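Local coordinates for protein homocitrate synthase (Sulfolobus acidocaldarius, PDB 6KTQ) that condenses acetyl-CoA with 2-oxoglutarate to give homocitrate, the first step of lysine biosynthesis by the alpha-aminoadipate pathway, at residues Asp192-Leu203 / Ile222-Leu232; Leu147-Lys158 / Glu181-Ala191. All coordinates share one frame; numbering follows the deposited sequence.

Contact 1 of 2, residues Asp192-Leu203 / Ile222-Leu232; sequences DRVSIADTVGVL and IEFDIHAHNDL. With AKG (2-oxoglutaric acid), chain D.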
loop_
_atom_site.group_PDB
_atom_site.type_symbol
_atom_site.label_atom_id
_atom_site.label_comp_id
_atom_site.label_asym_id
_atom_site.label_seq_id
_atom_site.Cartn_x
_atom_site.Cartn_y
_atom_site.Cartn_z
ATOM N N ASP A 192 23.139 -2.958 6.812
ATOM C CA ASP A 192 21.819 -3.560 6.758
ATOM C C ASP A 192 20.668 -2.576 6.970
ATOM O O ASP A 192 19.509 -2.961 6.789
ATOM C CB ASP A 192 21.690 -4.702 7.756
ATOM C CG ASP A 192 21.800 -4.237 9.186
ATOM O OD1 ASP A 192 22.725 -3.466 9.496
ATOM O OD2 ASP A 192 20.968 -4.635 9.999
ATOM N N ARG A 193 20.975 -1.346 7.412
ATOM C CA ARG A 193 19.974 -0.284 7.600
ATOM C C ARG A 193 20.500 0.990 6.963
ATOM O O ARG A 193 21.718 1.235 6.938
ATOM C CB ARG A 193 19.678 -0.029 9.100
ATOM C CG ARG A 193 19.140 -1.201 9.912
ATOM C CD ARG A 193 18.487 -0.714 11.211
ATOM N NE ARG A 193 17.299 0.025 10.816
ATOM C CZ ARG A 193 16.117 -0.518 10.569
ATOM N NH1 ARG A 193 15.881 -1.799 10.825
ATOM N NH2 ARG A 193 15.155 0.236 10.091
ATOM N N VAL A 194 19.594 1.786 6.404
ATOM C CA VAL A 194 19.928 3.110 5.916
ATOM C C VAL A 194 18.943 4.095 6.536
ATOM O O VAL A 194 17.732 3.882 6.465
ATOM C CB VAL A 194 19.865 3.224 4.400
ATOM C CG1 VAL A 194 19.993 4.667 3.959
ATOM C CG2 VAL A 194 20.973 2.395 3.746
ATOM N N SER A 195 19.465 5.176 7.120
ATOM C CA SER A 195 18.616 6.280 7.570
ATOM C C SER A 195 18.575 7.354 6.523
ATOM O O SER A 195 19.631 7.868 6.047
ATOM C CB SER A 195 19.099 6.893 8.901
ATOM O OG SER A 195 18.346 8.087 9.201
ATOM N N ILE A 196 17.348 7.710 6.165
ATOM C CA ILE A 196 17.082 8.798 5.231
ATOM C C ILE A 196 16.847 10.027 6.130
ATOM O O ILE A 196 15.886 10.060 6.916
ATOM C CB ILE A 196 15.849 8.474 4.350
ATOM C CG1 ILE A 196 16.056 7.171 3.547
ATOM C CG2 ILE A 196 15.470 9.637 3.440
ATOM C CD1 ILE A 196 17.209 7.189 2.562
ATOM N N ALA A 197 17.736 11.017 6.035
ATOM C CA ALA A 197 17.705 12.174 6.931
ATOM C C ALA A 197 17.154 13.384 6.250
ATOM O O ALA A 197 17.693 13.874 5.250
ATOM C CB ALA A 197 19.094 12.473 7.496
ATOM N N ASP A 198 16.039 13.861 6.783
ATOM C CA ASP A 198 15.503 15.121 6.374
ATOM C C ASP A 198 16.147 16.134 7.312
ATOM O O ASP A 198 15.533 16.655 8.262
ATOM C CB ASP A 198 14.004 15.118 6.500
ATOM C CG ASP A 198 13.375 16.340 5.916
ATOM O OD1 ASP A 198 14.025 17.066 5.110
ATOM O OD2 ASP A 198 12.207 16.582 6.286
ATOM N N THR A 199 17.413 16.380 7.016
ATOM C CA THR A 199 18.303 17.219 7.811
ATOM C C THR A 199 17.768 18.619 8.082
ATOM O O THR A 199 17.942 19.133 9.196
ATOM C CB THR A 199 19.661 17.285 7.086
ATOM O OG1 THR A 199 20.127 15.953 6.924
ATOM C CG2 THR A 199 20.690 18.114 7.869
ATOM N N VAL A 200 17.092 19.227 7.102
ATOM C CA VAL A 200 16.584 20.593 7.269
ATOM C C VAL A 200 15.053 20.667 7.271
ATOM O O VAL A 200 14.484 21.739 7.142
ATOM C CB VAL A 200 17.189 21.575 6.248
ATOM C CG1 VAL A 200 18.699 21.661 6.441
ATOM C CG2 VAL A 200 16.853 21.208 4.799
ATOM N N GLY A 201 14.401 19.511 7.371
ATOM C CA GLY A 201 12.966 19.447 7.639
ATOM C C GLY A 201 12.086 19.890 6.480
ATOM O O GLY A 201 11.023 20.469 6.698
ATOM N N VAL A 202 12.508 19.574 5.259
ATOM C CA VAL A 202 11.841 20.072 4.041
ATOM C C VAL A 202 11.007 19.013 3.320
ATOM O O VAL A 202 10.448 19.280 2.258
ATOM C CB VAL A 202 12.851 20.678 3.053
ATOM C CG1 VAL A 202 13.426 21.973 3.609
ATOM C CG2 VAL A 202 13.942 19.675 2.669
ATOM N N LEU A 203 10.886 17.832 3.898
ATOM C CA LEU A 203 10.019 16.813 3.309
ATOM C C LEU A 203 8.555 17.256 3.383
ATOM O O LEU A 203 8.131 17.837 4.391
ATOM C CB LEU A 203 10.163 15.520 4.092
ATOM C CG LEU A 203 10.692 14.230 3.486
ATOM C CD1 LEU A 203 11.307 14.270 2.091
ATOM C CD2 LEU A 203 11.494 13.459 4.511
ATOM N N ILE A 222 17.383 -4.259 2.544
ATOM C CA ILE A 222 17.727 -3.159 3.494
ATOM C C ILE A 222 16.466 -2.686 4.266
ATOM O O ILE A 222 15.370 -2.686 3.717
ATOM C CB ILE A 222 18.283 -1.932 2.722
ATOM C CG1 ILE A 222 19.581 -2.266 1.980
ATOM C CG2 ILE A 222 18.525 -0.731 3.634
ATOM C CD1 ILE A 222 20.716 -2.724 2.879
ATOM N N GLU A 223 16.608 -2.292 5.525
ATOM C CA GLU A 223 15.517 -1.610 6.232
ATOM C C GLU A 223 15.863 -0.135 6.416
ATOM O O GLU A 223 17.038 0.232 6.524
ATOM C CB GLU A 223 15.224 -2.259 7.560
ATOM C CG GLU A 223 14.398 -3.532 7.442
ATOM C CD GLU A 223 13.983 -4.085 8.798
ATOM O OE1 GLU A 223 13.846 -3.312 9.767
ATOM O OE2 GLU A 223 13.767 -5.308 8.900
ATOM N N PHE A 224 14.839 0.702 6.428
ATOM C CA PHE A 224 15.049 2.130 6.331
ATOM C C PHE A 224 14.558 2.839 7.601
ATOM O O PHE A 224 13.525 2.465 8.191
ATOM C CB PHE A 224 14.343 2.671 5.089
ATOM C CG PHE A 224 15.031 2.318 3.812
ATOM C CD1 PHE A 224 16.013 3.146 3.293
ATOM C CD2 PHE A 224 14.721 1.134 3.139
ATOM C CE1 PHE A 224 16.684 2.814 2.122
ATOM C CE2 PHE A 224 15.386 0.790 1.970
ATOM C CZ PHE A 224 16.356 1.629 1.451
ATOM N N ASP A 225 15.328 3.844 8.008
ATOM C CA ASP A 225 14.947 4.765 9.095
ATOM C C ASP A 225 14.535 6.120 8.503
ATOM O O ASP A 225 15.039 6.544 7.454
ATOM C CB ASP A 225 16.123 5.100 10.053
ATOM C CG ASP A 225 16.822 3.904 10.662
ATOM O OD1 ASP A 225 16.669 2.740 10.228
ATOM O OD2 ASP A 225 17.585 4.156 11.641
ATOM N N ILE A 226 13.675 6.827 9.236
ATOM C CA ILE A 226 13.363 8.205 8.957
ATOM C C ILE A 226 13.866 9.077 10.122
ATOM O O ILE A 226 13.587 8.819 11.306
ATOM C CB ILE A 226 11.865 8.407 8.716
ATOM C CG1 ILE A 226 11.533 9.883 8.512
ATOM C CG2 ILE A 226 11.018 7.903 9.885
ATOM C CD1 ILE A 226 12.222 10.546 7.342
ATOM N N HIS A 227 14.628 10.095 9.767
ATOM C CA HIS A 227 15.175 11.049 10.717
ATOM C C HIS A 227 14.700 12.407 10.248
ATOM O O HIS A 227 15.168 12.921 9.242
ATOM C CB HIS A 227 16.706 10.955 10.739
ATOM C CG HIS A 227 17.349 11.910 11.690
ATOM N ND1 HIS A 227 17.673 11.564 12.981
ATOM C CD2 HIS A 227 17.679 13.216 11.555
ATOM C CE1 HIS A 227 18.197 12.607 13.598
ATOM N NE2 HIS A 227 18.211 13.619 12.754
ATOM N N ALA A 228 13.719 12.955 10.946
ATOM C CA ALA A 228 12.996 14.099 10.453
ATOM C C ALA A 228 13.047 15.290 11.395
ATOM O O ALA A 228 12.521 15.228 12.488
ATOM C CB ALA A 228 11.544 13.694 10.229
ATOM N N HIS A 229 13.639 16.379 10.915
ATOM C CA HIS A 229 13.654 17.648 11.578
ATOM C C HIS A 229 12.389 18.444 11.380
ATOM O O HIS A 229 11.657 18.277 10.379
ATOM C CB HIS A 229 14.860 18.461 11.126
ATOM C CG HIS A 229 16.109 18.054 11.805
ATOM N ND1 HIS A 229 16.578 18.697 12.929
ATOM C CD2 HIS A 229 16.942 17.012 11.581
ATOM C CE1 HIS A 229 17.668 18.086 13.345
ATOM N NE2 HIS A 229 17.903 17.055 12.553
ATOM N N ASN A 230 12.129 19.315 12.362
ATOM C CA ASN A 230 10.854 20.030 12.446
ATOM C C ASN A 230 10.887 21.469 11.976
ATOM O O ASN A 230 10.044 22.256 12.377
ATOM C CB ASN A 230 10.371 19.978 13.902
ATOM C CG ASN A 230 8.871 20.122 14.016
ATOM O OD1 ASN A 230 8.120 19.602 13.179
ATOM N ND2 ASN A 230 8.420 20.829 15.047
ATOM N N ASP A 231 11.824 21.839 11.095
ATOM C CA ASP A 231 11.972 23.243 10.695
ATOM C C ASP A 231 10.729 23.872 10.121
ATOM O O ASP A 231 10.519 25.079 10.286
ATOM C CB ASP A 231 13.127 23.439 9.719
ATOM C CG ASP A 231 14.444 22.945 10.281
ATOM O OD1 ASP A 231 14.529 21.736 10.593
ATOM O OD2 ASP A 231 15.377 23.779 10.417
ATOM N N LEU A 232 9.912 23.073 9.426
ATOM C CA LEU A 232 8.654 23.558 8.903
ATOM C C LEU A 232 7.444 22.967 9.618
ATOM O O LEU A 232 6.335 22.988 9.095
ATOM C CB LEU A 232 8.591 23.293 7.400
ATOM C CG LEU A 232 9.544 24.187 6.598
ATOM C CD1 LEU A 232 9.660 23.677 5.174
ATOM C CD2 LEU A 232 9.132 25.659 6.620
HETATM C C1 AKG D . 20.966 14.652 10.293
HETATM O O1 AKG D . 19.946 15.358 10.400
HETATM O O2 AKG D . 21.592 14.618 9.210
HETATM C C2 AKG D . 21.419 13.873 11.465
HETATM O O5 AKG D . 21.387 14.371 12.598
HETATM C C3 AKG D . 21.879 12.431 11.272
HETATM C C4 AKG D . 20.628 11.556 11.398
HETATM C C5 AKG D . 20.840 10.048 11.424
HETATM O O3 AKG D . 19.893 9.343 10.963
HETATM O O4 AKG D . 21.926 9.560 11.871
HETATM O O HOH W 1 10.653 16.533 8.487
HETATM O O HOH W 2 9.501 20.036 9.112
#

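Contact 2 of 2, residues Leu147-Lys158 / Glu181-Ala191; sequences LRSIAETVSYAK and EVIKTVRDAGA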
loop_
_atom_site.group_PDB
_atom_site.type_symbol
_atom_site.label_atom_id
_atom_site.label_comp_id
_atom_site.label_asym_id
_atom_site.label_seq_id
_atom_site.Cartn_x
_atom_site.Cartn_y
_atom_site.Cartn_z
ATOM N N LEU A 147 31.374 8.103 -2.867
ATOM C CA LEU A 147 31.013 6.673 -2.958
ATOM C C LEU A 147 32.120 5.735 -2.448
ATOM O O LEU A 147 31.853 4.770 -1.709
ATOM C CB LEU A 147 30.600 6.298 -4.388
ATOM C CG LEU A 147 29.129 6.222 -4.805
ATOM C CD1 LEU A 147 28.191 7.000 -3.905
ATOM C CD2 LEU A 147 28.942 6.597 -6.275
ATOM N N ARG A 148 33.365 6.043 -2.812
ATOM C CA ARG A 148 34.515 5.264 -2.342
ATOM C C ARG A 148 34.711 5.378 -0.837
ATOM O O ARG A 148 34.905 4.366 -0.172
ATOM C CB ARG A 148 35.801 5.691 -3.070
ATOM C CG ARG A 148 35.933 5.138 -4.491
ATOM C CD ARG A 148 37.246 5.549 -5.174
ATOM N NE ARG A 148 37.075 6.756 -5.997
ATOM C CZ ARG A 148 37.724 7.916 -5.843
ATOM N NH1 ARG A 148 38.647 8.086 -4.895
ATOM N NH2 ARG A 148 37.447 8.927 -6.662
ATOM N N SER A 149 34.658 6.597 -0.295
ATOM C CA SER A 149 34.879 6.795 1.149
ATOM C C SER A 149 33.840 6.035 1.939
ATOM O O SER A 149 34.143 5.351 2.919
ATOM C CB SER A 149 34.802 8.261 1.558
ATOM O OG SER A 149 35.576 9.097 0.735
ATOM N N ILE A 150 32.599 6.134 1.485
ATOM C CA ILE A 150 31.486 5.484 2.163
ATOM C C ILE A 150 31.618 3.962 2.086
ATOM O O ILE A 150 31.514 3.266 3.112
ATOM C CB ILE A 150 30.157 6.029 1.587
ATOM C CG1 ILE A 150 29.924 7.434 2.145
ATOM C CG2 ILE A 150 28.996 5.144 1.905
ATOM C CD1 ILE A 150 29.080 8.295 1.245
ATOM N N ALA A 151 31.878 3.441 0.888
ATOM C CA ALA A 151 32.113 2.001 0.762
ATOM C C ALA A 151 33.229 1.533 1.692
ATOM O O ALA A 151 33.069 0.552 2.409
ATOM C CB ALA A 151 32.438 1.619 -0.673
ATOM N N GLU A 152 34.355 2.233 1.692
ATOM C CA GLU A 152 35.502 1.781 2.498
ATOM C C GLU A 152 35.180 1.790 3.983
ATOM O O GLU A 152 35.454 0.826 4.711
ATOM C CB GLU A 152 36.728 2.648 2.218
ATOM C CG GLU A 152 37.284 2.392 0.828
ATOM C CD GLU A 152 38.442 3.300 0.447
ATOM O OE1 GLU A 152 38.917 3.157 -0.705
ATOM O OE2 GLU A 152 38.871 4.138 1.285
ATOM N N THR A 153 34.570 2.880 4.439
ATOM C CA THR A 153 34.308 3.024 5.858
ATOM C C THR A 153 33.232 2.086 6.302
ATOM O O THR A 153 33.351 1.495 7.363
ATOM C CB THR A 153 33.978 4.475 6.248
ATOM O OG1 THR A 153 32.988 5.003 5.367
ATOM C CG2 THR A 153 35.216 5.325 6.138
ATOM N N VAL A 154 32.185 1.908 5.500
ATOM C CA VAL A 154 31.156 0.925 5.869
ATOM C C VAL A 154 31.714 -0.498 5.909
ATOM O O VAL A 154 31.389 -1.276 6.813
ATOM C CB VAL A 154 29.928 0.978 4.933
ATOM C CG1 VAL A 154 29.065 -0.261 5.110
ATOM C CG2 VAL A 154 29.122 2.256 5.195
ATOM N N SER A 155 32.539 -0.850 4.931
ATOM C CA SER A 155 33.213 -2.173 4.948
ATOM C C SER A 155 34.122 -2.357 6.150
ATOM O O SER A 155 34.073 -3.398 6.832
ATOM C CB SER A 155 34.038 -2.376 3.681
ATOM O OG SER A 155 33.180 -2.592 2.584
ATOM N N TYR A 156 34.956 -1.350 6.402
ATOM C CA TYR A 156 35.833 -1.367 7.566
ATOM C C TYR A 156 35.034 -1.627 8.842
ATOM O O TYR A 156 35.406 -2.503 9.640
ATOM C CB TYR A 156 36.614 -0.052 7.668
ATOM C CG TYR A 156 37.680 -0.029 8.750
ATOM C CD1 TYR A 156 38.755 -0.917 8.724
ATOM C CD2 TYR A 156 37.627 0.901 9.788
ATOM C CE1 TYR A 156 39.730 -0.890 9.712
ATOM C CE2 TYR A 156 38.592 0.933 10.775
ATOM C CZ TYR A 156 39.643 0.040 10.731
ATOM O OH TYR A 156 40.599 0.086 11.718
ATOM N N ALA A 157 33.926 -0.900 9.033
ATOM C CA ALA A 157 33.134 -1.052 10.260
ATOM C C ALA A 157 32.564 -2.455 10.345
ATOM O O ALA A 157 32.602 -3.098 11.404
ATOM C CB ALA A 157 31.997 -0.022 10.305
ATOM N N LYS A 158 32.020 -2.911 9.227
ATOM C CA LYS A 158 31.479 -4.265 9.095
ATOM C C LYS A 158 32.476 -5.337 9.550
ATOM O O LYS A 158 32.131 -6.256 10.316
ATOM C CB LYS A 158 31.169 -4.538 7.620
ATOM C CG LYS A 158 29.769 -4.986 7.307
ATOM C CD LYS A 158 29.376 -6.283 7.974
ATOM C CE LYS A 158 28.283 -6.087 9.002
ATOM N NZ LYS A 158 27.227 -7.110 8.778
ATOM N N GLU A 181 22.290 5.264 -5.905
ATOM C CA GLU A 181 23.674 4.778 -6.065
ATOM C C GLU A 181 24.345 4.654 -4.672
ATOM O O GLU A 181 25.003 3.649 -4.352
ATOM C CB GLU A 181 24.528 5.720 -6.963
ATOM C CG GLU A 181 24.032 6.028 -8.393
ATOM C CD GLU A 181 24.811 7.155 -9.109
ATOM O OE1 GLU A 181 24.184 8.057 -9.745
ATOM O OE2 GLU A 181 26.071 7.135 -9.048
ATOM N N VAL A 182 24.145 5.674 -3.834
ATOM C CA VAL A 182 24.655 5.632 -2.460
ATOM C C VAL A 182 24.147 4.406 -1.740
ATOM O O VAL A 182 24.924 3.688 -1.101
ATOM C CB VAL A 182 24.274 6.910 -1.662
ATOM C CG1 VAL A 182 24.574 6.721 -0.182
ATOM C CG2 VAL A 182 25.003 8.113 -2.221
ATOM N N ILE A 183 22.847 4.140 -1.842
ATOM C CA ILE A 183 22.260 3.015 -1.127
ATOM C C ILE A 183 22.783 1.646 -1.607
ATOM O O ILE A 183 23.010 0.739 -0.792
ATOM C CB ILE A 183 20.717 3.059 -1.223
ATOM C CG1 ILE A 183 20.188 4.258 -0.421
ATOM C CG2 ILE A 183 20.094 1.792 -0.671
ATOM C CD1 ILE A 183 18.791 4.686 -0.804
ATOM N N LYS A 184 22.944 1.499 -2.914
ATOM C CA LYS A 184 23.523 0.276 -3.498
ATOM C C LYS A 184 24.927 0.084 -2.987
ATOM O O LYS A 184 25.310 -1.008 -2.575
ATOM C CB LYS A 184 23.588 0.374 -5.026
ATOM C CG LYS A 184 22.241 0.295 -5.691
ATOM C CD LYS A 184 22.345 0.579 -7.183
ATOM C CE LYS A 184 20.969 0.729 -7.814
ATOM N NZ LYS A 184 21.080 1.364 -9.154
ATOM N N THR A 185 25.694 1.163 -3.026
ATOM C CA THR A 185 27.072 1.148 -2.523
ATOM C C THR A 185 27.139 0.639 -1.090
ATOM O O THR A 185 27.844 -0.333 -0.801
ATOM C CB THR A 185 27.720 2.537 -2.647
ATOM O OG1 THR A 185 27.676 2.965 -4.009
ATOM C CG2 THR A 185 29.141 2.526 -2.169
ATOM N N VAL A 186 26.367 1.244 -0.179
ATOM C CA VAL A 186 26.468 0.853 1.235
ATOM C C VAL A 186 25.889 -0.519 1.518
ATOM O O VAL A 186 26.402 -1.263 2.375
ATOM C CB VAL A 186 25.856 1.901 2.200
ATOM C CG1 VAL A 186 26.565 3.222 2.029
ATOM C CG2 VAL A 186 24.345 2.036 1.984
ATOM N N ARG A 187 24.832 -0.864 0.795
ATOM C CA ARG A 187 24.329 -2.228 0.816
ATOM C C ARG A 187 25.448 -3.226 0.457
ATOM O O ARG A 187 25.759 -4.124 1.236
ATOM C CB ARG A 187 23.144 -2.361 -0.149
ATOM C CG ARG A 187 22.502 -3.737 -0.132
ATOM C CD ARG A 187 22.729 -4.483 -1.422
ATOM N NE ARG A 187 21.841 -4.007 -2.480
ATOM C CZ ARG A 187 22.226 -3.578 -3.685
ATOM N NH1 ARG A 187 21.316 -3.166 -4.565
ATOM N NH2 ARG A 187 23.496 -3.565 -4.031
ATOM N N ASP A 188 26.061 -3.041 -0.704
ATOM C CA ASP A 188 27.147 -3.946 -1.156
ATOM C C ASP A 188 28.281 -4.011 -0.130
ATOM O O ASP A 188 28.881 -5.063 0.068
ATOM C CB ASP A 188 27.699 -3.505 -2.508
ATOM C CG ASP A 188 26.703 -3.705 -3.649
ATOM O OD1 ASP A 188 25.659 -4.370 -3.448
ATOM O OD2 ASP A 188 26.958 -3.183 -4.755
ATOM N N ALA A 189 28.551 -2.891 0.543
ATOM C CA ALA A 189 29.627 -2.827 1.534
ATOM C C ALA A 189 29.279 -3.411 2.902
ATOM O O ALA A 189 30.153 -3.526 3.760
ATOM C CB ALA A 189 30.093 -1.390 1.679
ATOM N N GLY A 190 28.007 -3.747 3.127
ATOM C CA GLY A 190 27.604 -4.502 4.311
ATOM C C GLY A 190 26.616 -3.825 5.266
ATOM O O GLY A 190 26.316 -4.367 6.313
ATOM N N ALA A 191 26.115 -2.641 4.930
ATOM C CA ALA A 191 25.145 -1.958 5.814
ATOM C C ALA A 191 23.812 -2.682 5.694
ATOM O O ALA A 191 23.409 -2.991 4.582
ATOM C CB ALA A 191 24.978 -0.508 5.388
HETATM O O HOH W 3 25.343 -4.474 9.019
#

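Contact 1 of 2, residues Asp192-Leu203 / Ile222-Leu232
S195 and H227 sit on neighbouring parallel strands, S195 OG 3.6 Å from H227 CB, and both hold 2-oxoglutarate. S195 OG donates to O3 of the ligand at 2.7 Å. The H227 ring lies beneath the ligand chain, with C4 of 2-oxoglutarate 3.2 Å above the ring plane and over its centre. T199 OG1 donates to ligand O2 and is itself tied to D170. H227 and H229 bind the zinc ion with E42; H251 is a further polar partner of the H227 ring. T199 O lies over one face of the H229 ring, offset toward its rim.

Strands 193-198 and 223-228 belong to the beta-alpha-beta crossover through helix 205-218, part of the TIM barrel of this family. Ladder bonds join them, among them I196 N to D225 O and D198 N to H227 O.

Deeper along the ligand-facing side, R193 binds D225 side-on: NE (2.8 Å) and NH2 (2.9 Å) both donate to D225 OD1, which lies in the guanidinium plane. R193 NH1 turns to E223 OE1 at 2.7 Å, meeting it from above the carboxylate plane, the two planes 85° apart. D225 OD2 is hydrogen-bonded to H251, which also lines the ligand pocket, and E223 OE1 to T248.

On the other sheet face, V194 CB rests 3.9 Å from F224 CE1, and helix 205-218 packs over I196 and F224. Past the strand end, D198 (CG opposite the backbone N, chi1 -172°) accepts V202 N on OD1, which is also hydrogen-bonded to T172, and L203 N on OD2; the pair probably steadies the type I turn carrying T199.

Contact 2 of 2, residues Leu147-Lys158 / Glu181-Ala191
T185 has OG1 opposite its carbonyl carbon (chi1 -57°), which aims the methyl CG2 at the neighbouring helix, 3.5 Å from L147 O and 3.7 Å from A151 CB. The same rotation returns OG1 to E181 O one turn back, 2.8 Å away, where it donates from above the carbonyl plane. V154 swings CG1 opposite its backbone N (chi1 165°), laying this methyl 3.8 Å from A189 CB and against the backbone of A189 to A191.

Helices 143-159 and 176-189 run side by side outside the barrel; the axes of their 147-158 and 181-189 parts come within 8.6 Å and cross at -27°. Both send side chains onto F166 of strand 163-169: I150 from one, V182 and V186 from the other. L147 CD1 meets V182 CG2 at 3.8 Å. An alanine in place of T185 would probably open a gap against L147 and A151 of the facing helix and leave E181 O without its second donor.

Small residues bring the far ends together. A189 CB packs against A151 O and S155 OG, both on one side of it, and S155 and A189 have their CA atoms 5.0 Å apart. G190, with positive phi, ends its helix in a Schellman motif, A191 N bonding V186 O and G190 N bonding R187 O; a CB on G190 would collide with K158 CG.

No direct hydrogen bond crosses between the segments. A water donates to G190 O and weakly accepts from K158 NZ, so the helices are held chiefly by close apolar packing, with their backbone polar groups largely bonded inside each helix.

In the fold
Contact 2 closes before contact 1 opens: helix 176-189 runs through A191 straight into strand 193-198. Their centres lie 18 Å apart, yet they touch on the side of the sheet turned away from the ligand, where V194 CG2 packs 3.8 Å from V186 CG2, F224 CE1 lies 4.1 Å from I183 CD1, and I222 CD1 reaches R187 CG at 3.6 Å. Contact 1 supplies ligand and metal groups directly, the H227 side chain being about 2 Å from zinc. Contact 2 belongs to the outer helical layer. The side chain of V154 is about 12 Å from the bound 2-oxoglutaric acid. That of I150 is about 8 Å from coenzyme A.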